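Local coordinates for protein ATP12 ATPase (Paracoccus denitrificans, PDB 2R31) that probably acts as an ATP12-family chaperone in assembly of the F1-ATPase, at residues L101-A106 with V144-V149; E118-L123 with R200-F205; L166-D171 with R232-T237; V173-S178 with A225-S230; L179-A184 with G188-P193. All blocks are in the same frame, centred on the assembly; numbering follows the deposited sequence.

Contact 1 (L101-A106 with V144-V149)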
# COMPACT_ATOMS: atom_id res chain seq x y z
N LEU A 101 7.90 -12.43 2.33
CA LEU A 101 9.13 -12.10 3.06
C LEU A 101 9.24 -12.87 4.38
O LEU A 101 10.32 -13.31 4.76
CB LEU A 101 9.10 -10.59 3.35
CG LEU A 101 10.35 -10.00 3.99
CD1 LEU A 101 11.46 -9.84 2.95
CD2 LEU A 101 10.03 -8.65 4.64
N LEU A 102 8.13 -12.96 5.11
CA LEU A 102 8.17 -13.49 6.46
C LEU A 102 8.41 -15.01 6.48
O LEU A 102 8.74 -15.56 7.56
CB LEU A 102 6.92 -13.18 7.24
CG LEU A 102 6.43 -11.74 7.28
CD1 LEU A 102 5.36 -11.61 8.37
CD2 LEU A 102 7.54 -10.72 7.52
N SER A 103 8.22 -15.68 5.36
CA SER A 103 8.46 -17.14 5.25
C SER A 103 9.90 -17.47 4.93
O SER A 103 10.32 -18.60 5.20
CB SER A 103 7.62 -17.76 4.12
OG SER A 103 6.25 -17.80 4.43
N TYR A 104 10.67 -16.58 4.35
CA TYR A 104 11.98 -16.91 3.76
C TYR A 104 13.08 -16.41 4.68
O TYR A 104 13.62 -15.29 4.51
CB TYR A 104 12.06 -16.38 2.28
CG TYR A 104 11.20 -17.36 1.52
CD1 TYR A 104 11.74 -18.57 1.10
CD2 TYR A 104 9.88 -17.13 1.24
CE1 TYR A 104 11.00 -19.52 0.42
CE2 TYR A 104 9.11 -18.04 0.57
CZ TYR A 104 9.67 -19.24 0.15
OH TYR A 104 8.90 -20.19 -0.53
N ARG A 105 13.44 -17.20 5.67
CA ARG A 105 14.40 -16.81 6.73
C ARG A 105 15.81 -17.03 6.23
O ARG A 105 16.04 -17.84 5.31
CB ARG A 105 14.14 -17.66 8.00
CG ARG A 105 12.74 -17.70 8.57
CD ARG A 105 12.24 -16.40 9.06
NE ARG A 105 10.83 -16.23 9.39
CZ ARG A 105 10.29 -16.40 10.58
NH1 ARG A 105 11.05 -16.78 11.60
NH2 ARG A 105 8.97 -16.18 10.72
N ALA A 106 16.76 -16.32 6.80
CA ALA A 106 18.17 -16.71 6.67
C ALA A 106 18.44 -18.08 7.26
O ALA A 106 17.81 -18.62 8.18
CB ALA A 106 19.00 -15.65 7.36
N VAL A 144 10.07 -24.81 0.77
CA VAL A 144 8.89 -25.35 1.43
C VAL A 144 7.66 -24.77 0.73
O VAL A 144 7.55 -23.56 0.55
CB VAL A 144 8.86 -25.11 2.94
CG1 VAL A 144 7.59 -25.81 3.51
CG2 VAL A 144 10.07 -25.57 3.72
N PRO A 145 6.73 -25.60 0.31
CA PRO A 145 5.49 -25.09 -0.30
C PRO A 145 4.51 -24.71 0.80
O PRO A 145 4.55 -25.29 1.89
CB PRO A 145 5.01 -26.27 -1.12
CG PRO A 145 5.40 -27.44 -0.27
CD PRO A 145 6.74 -27.04 0.37
N GLN A 146 3.59 -23.82 0.50
CA GLN A 146 2.49 -23.52 1.42
C GLN A 146 1.35 -24.52 1.25
O GLN A 146 1.14 -25.09 0.18
CB GLN A 146 2.01 -22.09 1.20
CG GLN A 146 3.10 -21.06 1.44
CD GLN A 146 3.73 -21.12 2.82
OE1 GLN A 146 3.05 -21.40 3.83
NE2 GLN A 146 5.02 -20.84 2.93
N ASP A 147 0.59 -24.70 2.30
CA ASP A 147 -0.62 -25.51 2.27
C ASP A 147 -1.58 -24.89 1.25
O ASP A 147 -1.88 -23.70 1.36
CB ASP A 147 -1.26 -25.53 3.65
CG ASP A 147 -2.51 -26.35 3.80
OD1 ASP A 147 -3.14 -26.77 2.83
OD2 ASP A 147 -2.88 -26.54 4.96
N PRO A 148 -2.11 -25.65 0.26
CA PRO A 148 -3.08 -25.08 -0.68
C PRO A 148 -4.27 -24.43 -0.03
O PRO A 148 -4.84 -23.47 -0.57
CB PRO A 148 -3.50 -26.36 -1.45
CG PRO A 148 -2.41 -27.35 -1.34
CD PRO A 148 -1.77 -27.08 -0.02
N VAL A 149 -4.72 -24.93 1.13
CA VAL A 149 -5.83 -24.33 1.82
C VAL A 149 -5.47 -22.95 2.39
O VAL A 149 -6.29 -22.04 2.37
CB VAL A 149 -6.33 -25.26 2.93
CG1 VAL A 149 -7.32 -24.60 3.87
CG2 VAL A 149 -6.99 -26.50 2.27
O HOH W 1 10.12 -22.60 -1.36
O HOH W 2 6.53 -20.00 0.45

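Contact 2 (E118-L123 with R200-F205)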
# COMPACT_ATOMS: atom_id res chain seq x y z
N GLU A 118 12.26 -13.09 16.14
CA GLU A 118 11.68 -12.16 17.12
C GLU A 118 10.68 -11.22 16.50
O GLU A 118 9.62 -10.93 17.07
CB GLU A 118 12.79 -11.35 17.81
CG GLU A 118 12.30 -10.35 18.84
CD GLU A 118 13.32 -9.38 19.37
OE1 GLU A 118 14.35 -9.08 18.73
OE2 GLU A 118 13.08 -8.88 20.47
N GLY A 119 11.05 -10.70 15.33
CA GLY A 119 10.17 -9.73 14.69
C GLY A 119 9.00 -10.34 13.96
O GLY A 119 7.90 -9.82 13.92
N TRP A 120 9.25 -11.46 13.27
CA TRP A 120 8.30 -12.01 12.32
C TRP A 120 7.41 -13.11 12.84
O TRP A 120 6.27 -13.26 12.38
CB TRP A 120 9.04 -12.52 11.07
CG TRP A 120 9.75 -11.43 10.30
CD1 TRP A 120 9.58 -10.07 10.42
CD2 TRP A 120 10.73 -11.62 9.27
NE1 TRP A 120 10.39 -9.43 9.53
CE2 TRP A 120 11.10 -10.33 8.84
CE3 TRP A 120 11.31 -12.72 8.69
CZ2 TRP A 120 12.06 -10.14 7.82
CZ3 TRP A 120 12.25 -12.53 7.70
CH2 TRP A 120 12.63 -11.26 7.26
N ASP A 121 7.88 -13.90 13.81
CA ASP A 121 7.02 -14.98 14.33
C ASP A 121 5.71 -14.43 14.90
O ASP A 121 4.68 -15.07 14.70
CB ASP A 121 7.76 -15.83 15.35
CG ASP A 121 8.82 -16.75 14.81
OD1 ASP A 121 8.95 -16.87 13.58
OD2 ASP A 121 9.57 -17.34 15.62
N PRO A 122 5.66 -13.28 15.57
CA PRO A 122 4.36 -12.78 16.04
C PRO A 122 3.40 -12.50 14.91
O PRO A 122 2.18 -12.63 15.08
CB PRO A 122 4.72 -11.52 16.81
CG PRO A 122 6.11 -11.78 17.32
CD PRO A 122 6.77 -12.48 16.17
N LEU A 123 3.89 -12.07 13.75
CA LEU A 123 3.05 -11.79 12.61
C LEU A 123 2.56 -13.04 11.91
O LEU A 123 1.41 -13.11 11.48
CB LEU A 123 3.76 -10.80 11.63
CG LEU A 123 3.42 -9.38 12.20
CD1 LEU A 123 4.24 -8.99 13.33
CD2 LEU A 123 2.41 -8.81 11.34
N ARG A 200 12.68 -4.59 7.11
CA ARG A 200 14.10 -4.23 6.97
C ARG A 200 15.03 -4.99 7.89
O ARG A 200 16.20 -4.60 7.98
CB ARG A 200 14.30 -2.73 7.18
CG ARG A 200 13.64 -1.84 6.22
CD ARG A 200 14.15 -0.45 6.43
NE ARG A 200 15.51 -0.31 6.04
CZ ARG A 200 16.58 0.37 6.18
NH1 ARG A 200 16.62 1.37 7.07
NH2 ARG A 200 17.77 0.21 5.57
N ILE A 201 14.59 -6.04 8.55
CA ILE A 201 15.47 -6.69 9.54
C ILE A 201 16.78 -7.11 8.93
O ILE A 201 17.83 -6.90 9.56
CB ILE A 201 14.72 -7.85 10.26
CG1 ILE A 201 13.69 -7.28 11.24
CG2 ILE A 201 15.67 -8.80 10.92
CD1 ILE A 201 12.76 -8.30 11.89
N ASP A 202 16.84 -7.70 7.74
CA ASP A 202 18.11 -8.13 7.13
C ASP A 202 19.05 -6.96 6.82
O ASP A 202 20.24 -6.99 7.15
CB ASP A 202 17.94 -8.92 5.85
CG ASP A 202 17.27 -10.25 6.03
OD1 ASP A 202 16.79 -10.46 7.15
OD2 ASP A 202 17.22 -11.02 5.04
N GLU A 203 18.46 -5.94 6.18
CA GLU A 203 19.32 -4.79 5.83
C GLU A 203 19.82 -4.09 7.09
O GLU A 203 20.96 -3.64 7.10
CB GLU A 203 18.55 -3.86 4.90
CG GLU A 203 19.03 -2.45 4.71
CD GLU A 203 18.05 -1.71 3.82
OE1 GLU A 203 16.81 -1.61 3.98
OE2 GLU A 203 18.63 -1.18 2.85
N GLU A 204 19.00 -3.98 8.12
CA GLU A 204 19.52 -3.31 9.31
C GLU A 204 20.54 -4.17 10.02
O GLU A 204 21.52 -3.63 10.56
CB GLU A 204 18.38 -2.87 10.21
CG GLU A 204 17.53 -1.89 9.38
CD GLU A 204 16.85 -0.93 10.30
OE1 GLU A 204 17.56 0.04 10.57
OE2 GLU A 204 15.69 -1.19 10.63
N PHE A 205 20.39 -5.50 10.03
CA PHE A 205 21.43 -6.36 10.58
C PHE A 205 22.75 -6.13 9.85
O PHE A 205 23.84 -6.00 10.44
CB PHE A 205 20.95 -7.80 10.46
CG PHE A 205 21.93 -8.78 11.06
CD1 PHE A 205 21.84 -9.17 12.40
CD2 PHE A 205 22.94 -9.31 10.28
CE1 PHE A 205 22.74 -10.06 12.91
CE2 PHE A 205 23.86 -10.21 10.80
CZ PHE A 205 23.74 -10.57 12.14

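Contact 3 (L166-D171 with R232-T237)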
# COMPACT_ATOMS: atom_id res chain seq x y z
N LEU A 166 -8.36 -2.37 -2.04
CA LEU A 166 -7.35 -3.16 -2.72
C LEU A 166 -6.22 -2.29 -3.24
O LEU A 166 -5.05 -2.66 -3.20
CB LEU A 166 -8.02 -3.94 -3.89
CG LEU A 166 -7.13 -4.97 -4.57
CD1 LEU A 166 -6.77 -6.12 -3.66
CD2 LEU A 166 -7.80 -5.51 -5.84
N THR A 167 -6.59 -1.09 -3.74
CA THR A 167 -5.60 -0.12 -4.21
C THR A 167 -4.66 0.25 -3.07
O THR A 167 -3.45 0.28 -3.25
CB THR A 167 -6.29 1.12 -4.78
OG1 THR A 167 -7.13 0.73 -5.88
CG2 THR A 167 -5.27 2.12 -5.29
N ALA A 168 -5.21 0.54 -1.90
CA ALA A 168 -4.41 0.88 -0.73
C ALA A 168 -3.48 -0.29 -0.33
O ALA A 168 -2.32 -0.11 0.01
CB ALA A 168 -5.28 1.24 0.45
N LEU A 169 -4.03 -1.52 -0.33
CA LEU A 169 -3.24 -2.69 0.05
C LEU A 169 -2.02 -2.85 -0.84
O LEU A 169 -0.96 -3.31 -0.39
CB LEU A 169 -4.11 -3.95 0.01
CG LEU A 169 -3.39 -5.24 0.36
CD1 LEU A 169 -2.91 -5.24 1.81
CD2 LEU A 169 -4.25 -6.46 0.10
N HIS A 170 -2.17 -2.55 -2.13
CA HIS A 170 -1.16 -2.89 -3.11
C HIS A 170 0.26 -2.61 -2.65
O HIS A 170 1.08 -3.55 -2.59
CB HIS A 170 -1.51 -2.18 -4.44
CG HIS A 170 -0.61 -2.55 -5.57
ND1 HIS A 170 0.65 -2.04 -5.70
CD2 HIS A 170 -0.75 -3.38 -6.59
CE1 HIS A 170 1.20 -2.59 -6.82
NE2 HIS A 170 0.36 -3.42 -7.41
N ASP A 171 0.60 -1.36 -2.40
CA ASP A 171 2.01 -1.03 -2.07
C ASP A 171 2.41 -1.52 -0.69
O ASP A 171 3.59 -1.76 -0.42
CB ASP A 171 2.26 0.46 -2.20
CG ASP A 171 2.26 0.98 -3.61
OD1 ASP A 171 2.10 0.20 -4.57
OD2 ASP A 171 2.45 2.21 -3.71
N ARG A 232 -2.80 5.77 4.73
CA ARG A 232 -3.76 6.90 4.80
C ARG A 232 -4.93 6.67 3.85
O ARG A 232 -6.08 6.92 4.19
CB ARG A 232 -2.99 8.19 4.46
CG ARG A 232 -3.83 9.44 4.47
CD ARG A 232 -4.50 9.73 5.80
NE ARG A 232 -4.98 11.10 5.81
CZ ARG A 232 -5.85 11.56 6.68
NH1 ARG A 232 -6.33 10.78 7.64
NH2 ARG A 232 -6.24 12.84 6.60
N PHE A 233 -4.64 6.22 2.61
CA PHE A 233 -5.69 5.95 1.65
C PHE A 233 -6.61 4.85 2.15
O PHE A 233 -7.85 4.95 1.97
CB PHE A 233 -5.03 5.60 0.30
CG PHE A 233 -5.95 5.64 -0.89
CD1 PHE A 233 -6.40 6.84 -1.38
CD2 PHE A 233 -6.39 4.51 -1.55
CE1 PHE A 233 -7.19 6.95 -2.50
CE2 PHE A 233 -7.17 4.60 -2.70
CZ PHE A 233 -7.54 5.82 -3.16
N TRP A 234 -6.08 3.81 2.77
CA TRP A 234 -6.89 2.76 3.39
C TRP A 234 -7.87 3.38 4.38
O TRP A 234 -9.10 3.16 4.32
CB TRP A 234 -5.99 1.71 4.12
CG TRP A 234 -6.88 0.78 4.88
CD1 TRP A 234 -7.19 0.87 6.20
CD2 TRP A 234 -7.62 -0.33 4.37
NE1 TRP A 234 -8.09 -0.11 6.54
CE2 TRP A 234 -8.37 -0.86 5.45
CE3 TRP A 234 -7.74 -0.95 3.13
CZ2 TRP A 234 -9.21 -1.95 5.31
CZ3 TRP A 234 -8.57 -2.02 2.98
CH2 TRP A 234 -9.30 -2.53 4.06
N HIS A 235 -7.37 4.14 5.34
CA HIS A 235 -8.24 4.65 6.39
C HIS A 235 -9.31 5.59 5.82
O HIS A 235 -10.48 5.56 6.24
CB HIS A 235 -7.44 5.34 7.48
CG HIS A 235 -6.64 4.40 8.31
ND1 HIS A 235 -7.21 3.38 9.02
CD2 HIS A 235 -5.31 4.35 8.47
CE1 HIS A 235 -6.19 2.72 9.63
NE2 HIS A 235 -5.03 3.31 9.34
N LEU A 236 -8.93 6.46 4.88
CA LEU A 236 -9.88 7.41 4.35
C LEU A 236 -10.98 6.78 3.53
O LEU A 236 -12.01 7.41 3.32
CB LEU A 236 -9.16 8.46 3.50
CG LEU A 236 -8.35 9.49 4.28
CD1 LEU A 236 -7.51 10.30 3.32
CD2 LEU A 236 -9.21 10.40 5.11
N THR A 237 -10.76 5.57 3.02
CA THR A 237 -11.73 4.88 2.16
C THR A 237 -12.63 3.93 2.92
O THR A 237 -13.48 3.28 2.30
CB THR A 237 -11.05 4.22 0.97
OG1 THR A 237 -10.10 3.25 1.42
CG2 THR A 237 -10.42 5.27 0.05

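Contact 4 (V173-S178 with A225-S230)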
# COMPACT_ATOMS: atom_id res chain seq x y z
N VAL A 173 1.83 -4.37 0.33
CA VAL A 173 2.30 -5.71 0.03
C VAL A 173 3.57 -5.68 -0.81
O VAL A 173 4.57 -6.31 -0.49
CB VAL A 173 1.21 -6.55 -0.69
CG1 VAL A 173 1.73 -7.89 -1.16
CG2 VAL A 173 0.01 -6.71 0.24
N THR A 174 3.52 -4.97 -1.95
CA THR A 174 4.60 -5.09 -2.93
C THR A 174 5.87 -4.44 -2.50
O THR A 174 6.98 -4.93 -2.84
CB THR A 174 4.17 -4.59 -4.33
OG1 THR A 174 3.85 -3.21 -4.21
CG2 THR A 174 2.96 -5.33 -4.85
N LEU A 175 5.83 -3.33 -1.78
CA LEU A 175 7.08 -2.65 -1.45
C LEU A 175 7.85 -3.47 -0.42
O LEU A 175 9.05 -3.77 -0.65
CB LEU A 175 6.83 -1.18 -1.13
CG LEU A 175 6.02 -0.39 -2.19
CD1 LEU A 175 5.82 1.05 -1.73
CD2 LEU A 175 6.63 -0.44 -3.58
N PRO A 176 7.29 -3.96 0.71
CA PRO A 176 8.06 -4.84 1.57
C PRO A 176 8.17 -6.26 1.07
O PRO A 176 9.00 -7.05 1.53
CB PRO A 176 7.28 -4.76 2.88
CG PRO A 176 5.84 -4.52 2.51
CD PRO A 176 6.00 -3.55 1.31
N GLY A 177 7.29 -6.64 0.13
CA GLY A 177 7.26 -8.01 -0.38
C GLY A 177 6.59 -9.02 0.53
O GLY A 177 7.02 -10.19 0.59
N SER A 178 5.54 -8.62 1.21
CA SER A 178 4.87 -9.46 2.18
C SER A 178 3.37 -9.21 2.15
O SER A 178 2.91 -8.11 2.46
CB SER A 178 5.38 -9.19 3.59
OG SER A 178 4.68 -9.93 4.56
N ALA A 225 7.52 6.62 3.43
CA ALA A 225 6.51 7.64 3.14
C ALA A 225 5.46 7.08 2.19
O ALA A 225 4.27 7.38 2.34
CB ALA A 225 7.18 8.90 2.56
N ALA A 226 5.89 6.27 1.22
CA ALA A 226 4.95 5.64 0.31
C ALA A 226 3.99 4.73 1.07
O ALA A 226 2.77 4.68 0.78
CB ALA A 226 5.68 4.85 -0.77
N MET A 227 4.50 3.97 2.02
CA MET A 227 3.65 3.06 2.80
C MET A 227 2.70 3.87 3.68
O MET A 227 1.53 3.50 3.84
CB MET A 227 4.50 2.08 3.60
CG MET A 227 5.25 1.08 2.72
SD MET A 227 6.42 0.04 3.62
CE MET A 227 5.32 -0.98 4.63
N ARG A 228 3.16 5.00 4.26
CA ARG A 228 2.27 5.89 5.00
C ARG A 228 1.15 6.41 4.11
O ARG A 228 0.00 6.56 4.54
CB ARG A 228 3.02 7.06 5.64
CG ARG A 228 3.95 6.70 6.82
CD ARG A 228 4.54 7.99 7.41
NE ARG A 228 5.70 7.82 8.25
CZ ARG A 228 5.63 7.56 9.55
NH1 ARG A 228 4.38 7.44 10.00
NH2 ARG A 228 6.67 7.39 10.38
N ASP A 229 1.47 6.74 2.86
CA ASP A 229 0.44 7.23 1.92
C ASP A 229 -0.59 6.15 1.64
O ASP A 229 -1.78 6.44 1.59
CB ASP A 229 1.10 7.73 0.66
CG ASP A 229 1.76 9.11 0.75
OD1 ASP A 229 1.39 9.90 1.65
OD2 ASP A 229 2.65 9.39 -0.11
N SER A 230 -0.15 4.89 1.46
CA SER A 230 -1.12 3.83 1.24
C SER A 230 -2.00 3.56 2.44
O SER A 230 -3.21 3.34 2.32
CB SER A 230 -0.37 2.54 0.81
OG SER A 230 0.22 2.63 -0.44

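Contact 5 (L179-A184 with G188-P193)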
# COMPACT_ATOMS: atom_id res chain seq x y z
N LEU A 179 2.59 -10.27 1.84
CA LEU A 179 1.15 -10.16 2.04
C LEU A 179 0.81 -10.05 3.50
O LEU A 179 -0.12 -9.30 3.85
CB LEU A 179 0.45 -11.39 1.40
CG LEU A 179 -1.07 -11.36 1.54
CD1 LEU A 179 -1.70 -10.16 0.90
CD2 LEU A 179 -1.64 -12.65 0.94
N ILE A 180 1.49 -10.80 4.37
CA ILE A 180 1.15 -10.74 5.79
C ILE A 180 1.35 -9.33 6.35
O ILE A 180 0.49 -8.83 7.10
CB ILE A 180 1.91 -11.79 6.59
CG1 ILE A 180 1.61 -13.21 6.09
CG2 ILE A 180 1.62 -11.65 8.08
CD1 ILE A 180 0.12 -13.54 5.87
N LEU A 181 2.48 -8.67 6.02
CA LEU A 181 2.64 -7.32 6.53
C LEU A 181 1.61 -6.37 5.98
O LEU A 181 1.11 -5.47 6.69
CB LEU A 181 4.04 -6.77 6.23
CG LEU A 181 5.21 -7.48 6.94
CD1 LEU A 181 6.52 -6.84 6.51
CD2 LEU A 181 5.07 -7.44 8.45
N GLY A 182 1.23 -6.51 4.70
CA GLY A 182 0.20 -5.63 4.17
C GLY A 182 -1.16 -5.84 4.83
O GLY A 182 -1.85 -4.88 5.19
N LEU A 183 -1.55 -7.12 4.97
CA LEU A 183 -2.81 -7.41 5.65
C LEU A 183 -2.78 -6.94 7.11
O LEU A 183 -3.78 -6.46 7.63
CB LEU A 183 -3.16 -8.90 5.58
CG LEU A 183 -3.49 -9.41 4.17
CD1 LEU A 183 -3.69 -10.91 4.21
CD2 LEU A 183 -4.70 -8.73 3.59
N ALA A 184 -1.63 -7.08 7.78
CA ALA A 184 -1.55 -6.65 9.17
C ALA A 184 -1.75 -5.17 9.30
O ALA A 184 -2.33 -4.71 10.31
CB ALA A 184 -0.22 -7.09 9.76
N GLY A 188 -5.25 -3.68 11.08
CA GLY A 188 -5.03 -3.01 12.35
C GLY A 188 -4.14 -3.70 13.34
O GLY A 188 -4.08 -3.23 14.48
N ARG A 189 -3.41 -4.70 12.92
CA ARG A 189 -2.47 -5.40 13.81
C ARG A 189 -1.17 -4.62 14.01
O ARG A 189 -0.59 -4.69 15.11
CB ARG A 189 -2.24 -6.80 13.29
CG ARG A 189 -1.16 -7.61 14.02
CD ARG A 189 -1.42 -7.81 15.48
NE ARG A 189 -0.38 -8.59 16.13
CZ ARG A 189 0.83 -8.13 16.46
NH1 ARG A 189 1.10 -6.87 16.22
NH2 ARG A 189 1.73 -8.95 17.02
N ILE A 190 -0.70 -3.94 12.97
CA ILE A 190 0.47 -3.07 13.03
C ILE A 190 0.17 -1.83 12.19
O ILE A 190 -0.76 -1.86 11.37
CB ILE A 190 1.77 -3.74 12.56
CG1 ILE A 190 1.67 -4.14 11.06
CG2 ILE A 190 2.17 -4.88 13.45
CD1 ILE A 190 2.85 -4.88 10.50
N ASP A 191 0.95 -0.77 12.38
CA ASP A 191 0.88 0.39 11.50
C ASP A 191 1.98 0.29 10.42
O ASP A 191 2.84 -0.60 10.43
CB ASP A 191 0.94 1.68 12.31
CG ASP A 191 2.22 1.90 13.04
OD1 ASP A 191 3.21 1.18 12.86
OD2 ASP A 191 2.23 2.89 13.86
N ALA A 192 1.91 1.22 9.47
CA ALA A 192 2.86 1.17 8.35
C ALA A 192 4.29 1.39 8.81
O ALA A 192 5.18 0.70 8.28
CB ALA A 192 2.44 2.17 7.27
N PRO A 193 4.61 2.29 9.73
CA PRO A 193 6.01 2.41 10.18
C PRO A 193 6.55 1.12 10.78
O PRO A 193 7.71 0.74 10.59
CB PRO A 193 5.97 3.58 11.17
CG PRO A 193 4.78 4.38 10.75
CD PRO A 193 3.78 3.40 10.24

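Contact 1 (L101-A106 with V144-V149)
Ser103 and Tyr104 face Gln146 and Val144 where strand 104-105, paired in parallel with strand 138-139, passes the loop that leads into helix 148-159. Across this junction of small sheet and helix start, water does most of the bridging. Ser103 comes first: its OG lies 3.6 Å from Gln146 NE2. Arg136 ties the two together, its backbone O bonded to Ser103 OG and its backbone N to Gln146 OE1. Tyr104 follows, with CG anti to the carbonyl carbon (chi1 -75°), and its phenol reaches toward the loop. Its OH binds two waters. Water 1, at the ring edge and 2.8 Å from Tyr104 OH, also accepts from Val144 N at 3.1 Å. Water 2 stands 2.6 Å from Tyr104 OH and accepts from Gln146 NE2 at 3.0 Å, reached through the bend in the Gln146 chain. The phenol therefore links the loop at two points without a direct bond to it. Arg105 then turns back on its own segment, while its NH1 forms a salt bridge with Asp121. Its guanidinium grips Leu102 O side-on and nearly in plane, from NE at 2.9 Å (165° at the hydrogen) and NH2 at 3.2 Å.

Contact 2 (E118-L123 with R200-F205)
An antiparallel helix pair brings Trp120 of helix 110-130 against Ile201 in the first turn of helix 201-210. The short axes run at 171° to each other and come no nearer than 12.8 Å, a separation spanned by the indole and the isoleucine chain, which lie alongside and run opposite ways. Ile201 CD1 does the touching: it sits 3.5 Å from Trp120 NE1 and 3.9 Å from Trp120 CD1, at the pyrrole part of the indole. Trp120 holds its CG anti to the carbonyl carbon (chi1 -64°), which sends the ring across to the other helix. The indole N-H is used by Leu198 O, near the end of helix 192-199, so a backbone acceptor fixes the ring's rotation. At the far rim, Trp120 CH2 comes 4.2 Å from Asp202 OD1, which in the conformer described accepts from Gln116 NE2, one turn before Trp120. Gly119 CA passes 4.1 Å from Ile201 CD1, and a side-chain carbon at this glycine would collide with that methyl. On the other side of helix 201-210, Arg200 is salt-bridged to Glu203 in its given conformer, and its NH1 to Glu217. Helix 214-236 covers that side through Ala216 and Ala220, while Trp120 is backed by Leu102 just before strand 104-105 and Arg105 within it.

Contact 3 (L166-D171 with R232-T237)
Ala168 sits at the crossing of helices 163-174 and 214-236, an antiparallel pair whose short axes come within 8.4 Å at a crossing angle of -159°. Its methyl is the centre of the first shell: CB lies 3.6 Å from Trp234 N, against the backbone, and 3.8 Å from Trp234 CB. The same methyl meets the edge of the Phe233 ring, near its plane, with CD2 at 4.0 Å. One residue earlier, Thr167 CG2 approaches Phe233 CE2 at 4.1 Å. CG of Phe233 is anti to the backbone N (chi1 -165°), which swings the ring out to meet Thr167 obliquely, and Thr237 CG2 covers one of its faces. Farther out, Thr167 OG1 is bonded to Pro163 O and CG2 is the branch that meets the ring, while Ser74 of helix 70-82 and Leu49 of helix 47-58 also touch Phe233. Were Phe233 an alanine, the ring carbons against Ala168 and Thr167 would be lost and a gap between the helices would probably open. The side-chain contacts between the segments are apolar and no hydrogen bond crosses; close fit joins them here, and the small alanine lets Ala168 CA approach Trp234 CA to 5.2 Å.

Contact 4 (V173-S178 with A225-S230)
Leu175 and Pro176, near the end of helix 163-174, rest on Ala226 and Met227 of helix 214-236. In the leucine conformer described, CG is anti to the carbonyl carbon (chi1 -52°) and CD1 continues in an extended line from CA, so this methyl projects farthest toward the other helix. It meets Ala226 CB at 3.9 Å and, more loosely, Met227 CG at 4.5 Å. Met227, also modelled in two conformers, runs straight as far as its sulfur and then bends at chi3 (68°). That last bend carries CE to the proline, which it meets tip to tip, 4.2 Å from Pro176 CG at the outer corner of the pyrrolidine ring. Methyl and methylene groups alone make the contact, a small hydrophobic seam. The chain then turns away: Gly177 has positive phi (77°), a conformation that favours glycine, and Ser178 N bonds back to Val173 O at 3.0 Å. Ser178 OG caps the next helix through Leu181 N and also bonds Asp100. Around the seam, helix 192-199 closes one flank, Ala195 and His196 touching Met227 and Ser199 touching Pro176, while Leu172 of helix 163-174 also touches Met227.

Contact 5 (L179-A184 with G188-P193)
Ile190 places CG1 between its backbone N and carbonyl carbon (chi1 63°) and keeps the chain extended to CD1 (chi2 -177°), which lays its outer carbons over Ala184. This is the turn after helix 179-186, closed by a Schellman motif with Gly188 at its positive-phi position. Ala184 CB is met by Ile190 CG1 at 3.7 Å and by Ile190 CD1 at 3.9 Å. One turn earlier, Leu181 CD2 lies 4.0 Å from Ile190 CD1, so CD1 is touched by two successive turns of the helix. Leu123 of helix 110-130 touches both Ala184 CB and Ile190 CD1 and continues this apolar cluster. Replacing Ile190 with a serine would remove CG1 and CD1, and Leu181 CD2 and Ala184 CB would probably be left without this partner, with the turn less firmly pinned. Arg189 lays its CB 4.1 Å from Ala184 CB before the rest of its chain leads away; it also touches Trp126. Asp191 is the N-cap of helix 192-199, and its OD1 also bonds Thr194 OG1. Ala184 O anchors the turn by accepting two backbone bonds from different directions. Arg189 N approaches in the carbonyl plane at 2.8 Å, whereas Ile190 N comes from above that plane, 3.2 Å from Ala184 O and nearly straight at its hydrogen (167°).

From the N terminus, contact 1 closes the first loop, tying strand 104-105 to the approach of helix 148-159; it closes before contacts 3, 4 and 5 open. Contact 2 opens inside that loop on helix 110-130 and closes beyond it at helix 201-210, so the two cross. Contact 3 starts on helix 163-174 and ends near the C terminus on helix 214-236. Contact 4 uses the same two helices and nests within it, and both cross contact 2. Contact 5, the short turn between helices 179-186 and 192-199, nests inside contacts 2, 3 and 4. It touches all four others: Leu169 packs on Gly182 from contact 3, and Leu102 on Ile180 from contact 1.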